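Local coordinates for uncharacterized protein lp_2219 (Lactobacillus plantarum, PDB 3HFQ), which is of unknown function but folds as a seven-bladed beta-propeller of the lactonase family, so that it possibly hydrolyses a sugar lactone, at residues R97-Y101 with V112-A116; T126-S130 with V164-N168. The protein carries 1 engineered substitution. All coordinates share one frame. Residue numbers count along the deposited sequence, not the author numbering.

Interaction 1: R97-Y101 with V112-A116; sequences RQLVY and VMKIA
Two antiparallel strands, 99-101 and 112-115, have axes that approach to 4.5 Å, with N-to-C directions at 151°, and with L99 opposite K114, V100 opposite M113 (a selenomethionine) and Y101 opposite V112. V100-M113 is the hydrogen-bonded pair (CA-CA 5.1 Å): V100 N to M113 O is 2.8 Å, and M113 N to V100 O is 2.9 Å. The third backbone bond, I115 N to Q98 O (2.9 Å, 170° at the hydrogen), extends the pairing past the strand start. I115 is the most covered residue. Its m,t rotamer brings CD1 to 3.8 Å from V100 CG2 and 3.7 Å from L99 N; V100 (chi1 t) and I115 also both pack on Y54 of the preceding blade. Q98 has a left-handed backbone (phi/psi 58/54) and, with L99, faces D94 in a G1 beta bulge. Its NE2 bonds to E95 O, while water 1 spans Q98 OE1 (2.7 Å) and I115 O (3.0 Å). On the face opposite V100 and M113, V112 CG1 meets L99 CD1 at 4.0 Å, and V112 CG2 lies 4.0 Å from Y101 CD1 at the ring edge. The arrangement is the central beta hairpin, second and third strands, of a four-stranded propeller blade.

Interaction 2: T126-S130 with V164-N168; sequences TVQHS and VYVYN
An aromatic cluster at the junction of two neighbouring propeller blades brings H129, just past the end of outer strand 121-128, against Y165 and Y167 on strand 163-169, the third strand of the next blade. The two backbones do not pair: the nearest CA atoms are 10.5 Å apart for V127-Y167 and 10.3 Å for H129-Y165, so side chains and two waters bridge the gap. Both segments are extended, and the residue order is reversed between them. V127, H129, Y165 and Y167 all direct their CA-to-CB bonds toward the opposite segment; the alternate residues Q128 and S130 point away. All three aromatic residues take the m chi1 rotamer, with chi2 of 76° for H129, 83° for Y165 and -87° for Y167. The H129 ring meets Y165 edge-to-face, its edge toward the tyrosine face: centroids are 4.9 Å apart, planes at 61°, and H129 CD2 is 3.6 Å from Y165 CE1. H129 and Y167 meet rim to rim, and H129 NE2 and Y167 OH form a weak hydrogen bond (2.7 Å, 120° at the hydrogen). V127 CG1 packs 4.1 Å from Y167 CZ; both side chains also touch L175. At the edge, Y165 OH donates to water 2 (2.6 Å), which reaches S130 O (2.8 Å), and lies 3.2 Å from water 3, itself 3.0 Å from S130 N. Because G108 O, bonded to H129 ND1, can only accept, ND1 carries a proton; a second on NE2 would make the imidazole cationic, whereas a neutral ring would have NE2 accept from Y167 OH, and the weak geometry does not settle which.

Overall arrangement
The two contacts lie in series along the chain, with centres 16 Å apart, nearest atoms about 5 Å apart and no direct touch. Interaction 1 is internal to the blade formed by strands 90-94, 99-104, 109-115 and 121-128; interaction 2 starts from the last strand of that blade and crosses to the next. Strands 109-115 and 121-128 are sheet neighbours, joined for instance by backbone hydrogen bonds between V112 and T124 and between V127 and A110. Strand 163-169 meets both regions, since L99 and Y101 pack on V169. Each contact is centred 18 Å from the chain centre; neither includes a ligand, and no catalytic site is identified here.

Interaction 1: R97-Y101 with V112-A116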
loop_
_atom_site.group_PDB
_atom_site.type_symbol
_atom_site.label_atom_id
_atom_site.label_comp_id
_atom_site.label_asym_id
_atom_site.label_seq_id
_atom_site.Cartn_x
_atom_site.Cartn_y
_atom_site.Cartn_z
ATOM N N ARG A 97 1.020 13.498 -14.816
ATOM C CA ARG A 97 0.669 14.824 -14.306
ATOM C C ARG A 97 1.740 15.446 -13.409
ATOM O O ARG A 97 1.656 16.626 -13.069
ATOM C CB ARG A 97 -0.642 14.764 -13.508
ATOM C CG ARG A 97 -1.871 14.301 -14.284
ATOM C CD ARG A 97 -3.136 14.504 -13.449
ATOM N NE ARG A 97 -4.357 14.122 -14.158
ATOM C CZ ARG A 97 -4.913 12.913 -14.106
ATOM N NH1 ARG A 97 -4.362 11.955 -13.373
ATOM N NH2 ARG A 97 -6.029 12.665 -14.781
ATOM N N GLN A 98 2.733 14.654 -13.023
ATOM C CA GLN A 98 3.796 15.124 -12.138
ATOM C C GLN A 98 3.208 15.635 -10.822
ATOM O O GLN A 98 3.447 16.771 -10.404
ATOM C CB GLN A 98 4.628 16.210 -12.830
ATOM C CG GLN A 98 5.576 15.638 -13.884
ATOM C CD GLN A 98 6.649 14.749 -13.271
ATOM O OE1 GLN A 98 7.506 15.223 -12.528
ATOM N NE2 GLN A 98 6.601 13.452 -13.577
ATOM N N LEU A 99 2.426 14.769 -10.185
ATOM C CA LEU A 99 1.782 15.070 -8.910
ATOM C C LEU A 99 2.049 13.928 -7.930
ATOM O O LEU A 99 2.361 12.809 -8.337
ATOM C CB LEU A 99 0.263 15.195 -9.092
ATOM C CG LEU A 99 -0.344 16.241 -10.033
ATOM C CD1 LEU A 99 -1.853 16.016 -10.121
ATOM C CD2 LEU A 99 -0.033 17.638 -9.532
ATOM N N VAL A 100 1.926 14.221 -6.640
ATOM C CA VAL A 100 2.096 13.218 -5.591
ATOM C C VAL A 100 0.812 13.243 -4.764
ATOM O O VAL A 100 0.333 14.314 -4.391
ATOM C CB VAL A 100 3.314 13.528 -4.676
ATOM C CG1 VAL A 100 3.236 12.703 -3.390
ATOM C CG2 VAL A 100 4.615 13.192 -5.417
ATOM N N TYR A 101 0.242 12.070 -4.509
ATOM C CA TYR A 101 -0.985 11.972 -3.725
ATOM C C TYR A 101 -0.693 11.333 -2.373
ATOM O O TYR A 101 0.178 10.471 -2.265
ATOM C CB TYR A 101 -2.015 11.097 -4.442
ATOM C CG TYR A 101 -2.314 11.491 -5.868
ATOM C CD1 TYR A 101 -2.967 12.686 -6.164
ATOM C CD2 TYR A 101 -1.966 10.649 -6.923
ATOM C CE1 TYR A 101 -3.260 13.037 -7.486
ATOM C CE2 TYR A 101 -2.252 10.988 -8.239
ATOM C CZ TYR A 101 -2.902 12.180 -8.515
ATOM O OH TYR A 101 -3.161 12.521 -9.822
ATOM N N VAL A 112 -3.020 16.585 -2.450
ATOM C CA VAL A 112 -2.348 16.569 -3.743
ATOM C C VAL A 112 -1.215 17.587 -3.716
ATOM O O VAL A 112 -1.382 18.702 -3.220
ATOM C CB VAL A 112 -3.318 16.950 -4.886
ATOM C CG1 VAL A 112 -2.620 16.797 -6.243
ATOM C CG2 VAL A 112 -4.570 16.086 -4.816
HETATM N N MSE A 113 -0.058 17.193 -4.238
HETATM C CA MSE A 113 1.112 18.060 -4.294
HETATM C C MSE A 113 1.673 17.996 -5.705
HETATM O O MSE A 113 1.542 16.972 -6.376
HETATM C CB MSE A 113 2.172 17.577 -3.296
HETATM C CG MSE A 113 1.769 17.738 -1.842
HETATM SE SE MSE A 113 2.708 16.513 -0.691
HETATM C CE MSE A 113 1.600 16.651 0.891
ATOM N N LYS A 114 2.293 19.079 -6.162
ATOM C CA LYS A 114 2.872 19.088 -7.502
ATOM C C LYS A 114 4.387 18.931 -7.418
ATOM O O LYS A 114 5.024 19.462 -6.512
ATOM C CB LYS A 114 2.499 20.379 -8.244
ATOM C CG LYS A 114 2.957 21.664 -7.579
ATOM C CD LYS A 114 2.480 22.880 -8.371
ATOM C CE LYS A 114 2.990 24.181 -7.764
ATOM N NZ LYS A 114 2.462 25.378 -8.480
ATOM N N ILE A 115 4.954 18.194 -8.367
ATOM C CA ILE A 115 6.391 17.943 -8.396
ATOM C C ILE A 115 7.128 18.993 -9.227
ATOM O O ILE A 115 6.806 19.211 -10.394
ATOM C CB ILE A 115 6.684 16.547 -8.992
ATOM C CG1 ILE A 115 5.866 15.486 -8.250
ATOM C CG2 ILE A 115 8.166 16.237 -8.909
ATOM C CD1 ILE A 115 5.884 14.122 -8.913
ATOM N N ALA A 116 8.118 19.641 -8.621
ATOM C CA ALA A 116 8.907 20.650 -9.322
ATOM C C ALA A 116 9.932 19.946 -10.205
ATOM O O ALA A 116 10.080 18.727 -10.143
ATOM C CB ALA A 116 9.613 21.561 -8.321
HETATM O O HOH W 1 8.232 17.774 -12.631
#

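Interaction 2: T126-S130 with V164-N168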
loop_
_atom_site.group_PDB
_atom_site.type_symbol
_atom_site.label_atom_id
_atom_site.label_comp_id
_atom_site.label_asym_id
_atom_site.label_seq_id
_atom_site.Cartn_x
_atom_site.Cartn_y
_atom_site.Cartn_z
ATOM N N THR A 126 -6.253 19.903 -0.551
ATOM C CA THR A 126 -6.520 19.055 0.606
ATOM C C THR A 126 -8.028 18.846 0.647
ATOM O O THR A 126 -8.787 19.778 0.920
ATOM C CB THR A 126 -6.077 19.716 1.930
ATOM O OG1 THR A 126 -4.673 20.000 1.882
ATOM C CG2 THR A 126 -6.343 18.780 3.107
ATOM N N VAL A 127 -8.456 17.624 0.345
ATOM C CA VAL A 127 -9.874 17.289 0.337
ATOM C C VAL A 127 -10.279 16.685 1.677
ATOM O O VAL A 127 -9.707 15.684 2.111
ATOM C CB VAL A 127 -10.188 16.294 -0.799
ATOM C CG1 VAL A 127 -11.642 15.844 -0.727
ATOM C CG2 VAL A 127 -9.907 16.956 -2.143
ATOM N N GLN A 128 -11.265 17.297 2.328
ATOM C CA GLN A 128 -11.736 16.828 3.626
ATOM C C GLN A 128 -12.976 15.952 3.507
ATOM O O GLN A 128 -13.942 16.319 2.840
ATOM C CB GLN A 128 -12.052 18.022 4.535
ATOM C CG GLN A 128 -12.516 17.640 5.940
ATOM C CD GLN A 128 -11.432 16.954 6.750
ATOM O OE1 GLN A 128 -10.391 17.543 7.038
ATOM N NE2 GLN A 128 -11.672 15.701 7.121
ATOM N N HIS A 129 -12.944 14.793 4.157
ATOM C CA HIS A 129 -14.081 13.878 4.134
ATOM C C HIS A 129 -14.705 13.785 5.521
ATOM O O HIS A 129 -14.107 14.198 6.513
ATOM C CB HIS A 129 -13.653 12.469 3.701
ATOM C CG HIS A 129 -12.977 12.419 2.365
ATOM N ND1 HIS A 129 -11.675 12.827 2.174
ATOM C CD2 HIS A 129 -13.425 12.005 1.156
ATOM C CE1 HIS A 129 -11.349 12.666 0.901
ATOM N NE2 HIS A 129 -12.393 12.169 0.264
ATOM N N SER A 130 -15.913 13.235 5.577
ATOM C CA SER A 130 -16.615 13.063 6.836
ATOM C C SER A 130 -17.383 11.751 6.786
ATOM O O SER A 130 -17.545 11.154 5.719
ATOM C CB SER A 130 -17.583 14.225 7.076
ATOM O OG SER A 130 -18.626 14.223 6.118
ATOM N N VAL A 164 -15.639 4.091 -1.121
ATOM C CA VAL A 164 -14.550 4.162 -2.080
ATOM C C VAL A 164 -14.939 5.260 -3.058
ATOM O O VAL A 164 -15.893 5.120 -3.828
ATOM C CB VAL A 164 -14.348 2.840 -2.860
ATOM C CG1 VAL A 164 -13.202 3.007 -3.851
ATOM C CG2 VAL A 164 -14.033 1.699 -1.897
ATOM N N TYR A 165 -14.209 6.365 -3.001
ATOM C CA TYR A 165 -14.466 7.493 -3.877
ATOM C C TYR A 165 -13.601 7.423 -5.128
ATOM O O TYR A 165 -12.511 6.849 -5.118
ATOM C CB TYR A 165 -14.124 8.818 -3.188
ATOM C CG TYR A 165 -14.936 9.173 -1.968
ATOM C CD1 TYR A 165 -14.615 8.660 -0.711
ATOM C CD2 TYR A 165 -16.000 10.065 -2.063
ATOM C CE1 TYR A 165 -15.342 9.024 0.423
ATOM C CE2 TYR A 165 -16.733 10.435 -0.942
ATOM C CZ TYR A 165 -16.396 9.919 0.298
ATOM O OH TYR A 165 -17.114 10.304 1.409
ATOM N N VAL A 166 -14.105 8.006 -6.205
ATOM C CA VAL A 166 -13.344 8.113 -7.435
ATOM C C VAL A 166 -13.405 9.601 -7.755
ATOM O O VAL A 166 -14.492 10.177 -7.825
ATOM C CB VAL A 166 -13.950 7.313 -8.594
ATOM C CG1 VAL A 166 -13.185 7.625 -9.880
ATOM C CG2 VAL A 166 -13.856 5.819 -8.297
ATOM N N TYR A 167 -12.236 10.216 -7.916
ATOM C CA TYR A 167 -12.126 11.645 -8.211
ATOM C C TYR A 167 -11.430 11.908 -9.537
ATOM O O TYR A 167 -10.515 11.182 -9.921
ATOM C CB TYR A 167 -11.285 12.352 -7.148
ATOM C CG TYR A 167 -11.921 12.535 -5.797
ATOM C CD1 TYR A 167 -12.721 13.646 -5.529
ATOM C CD2 TYR A 167 -11.684 11.626 -4.769
ATOM C CE1 TYR A 167 -13.280 13.843 -4.264
ATOM C CE2 TYR A 167 -12.237 11.812 -3.506
ATOM C CZ TYR A 167 -13.027 12.923 -3.260
ATOM O OH TYR A 167 -13.566 13.107 -2.008
ATOM N N ASN A 168 -11.853 12.965 -10.222
ATOM C CA ASN A 168 -11.201 13.363 -11.456
ATOM C C ASN A 168 -10.103 14.303 -10.981
ATOM O O ASN A 168 -10.278 15.000 -9.980
ATOM C CB ASN A 168 -12.173 14.092 -12.378
ATOM C CG ASN A 168 -13.230 13.163 -12.936
ATOM O OD1 ASN A 168 -12.915 12.071 -13.406
ATOM N ND2 ASN A 168 -14.486 13.588 -12.888
HETATM O O HOH W 2 -16.262 9.563 3.741
HETATM O O HOH W 3 -17.091 13.152 2.819
#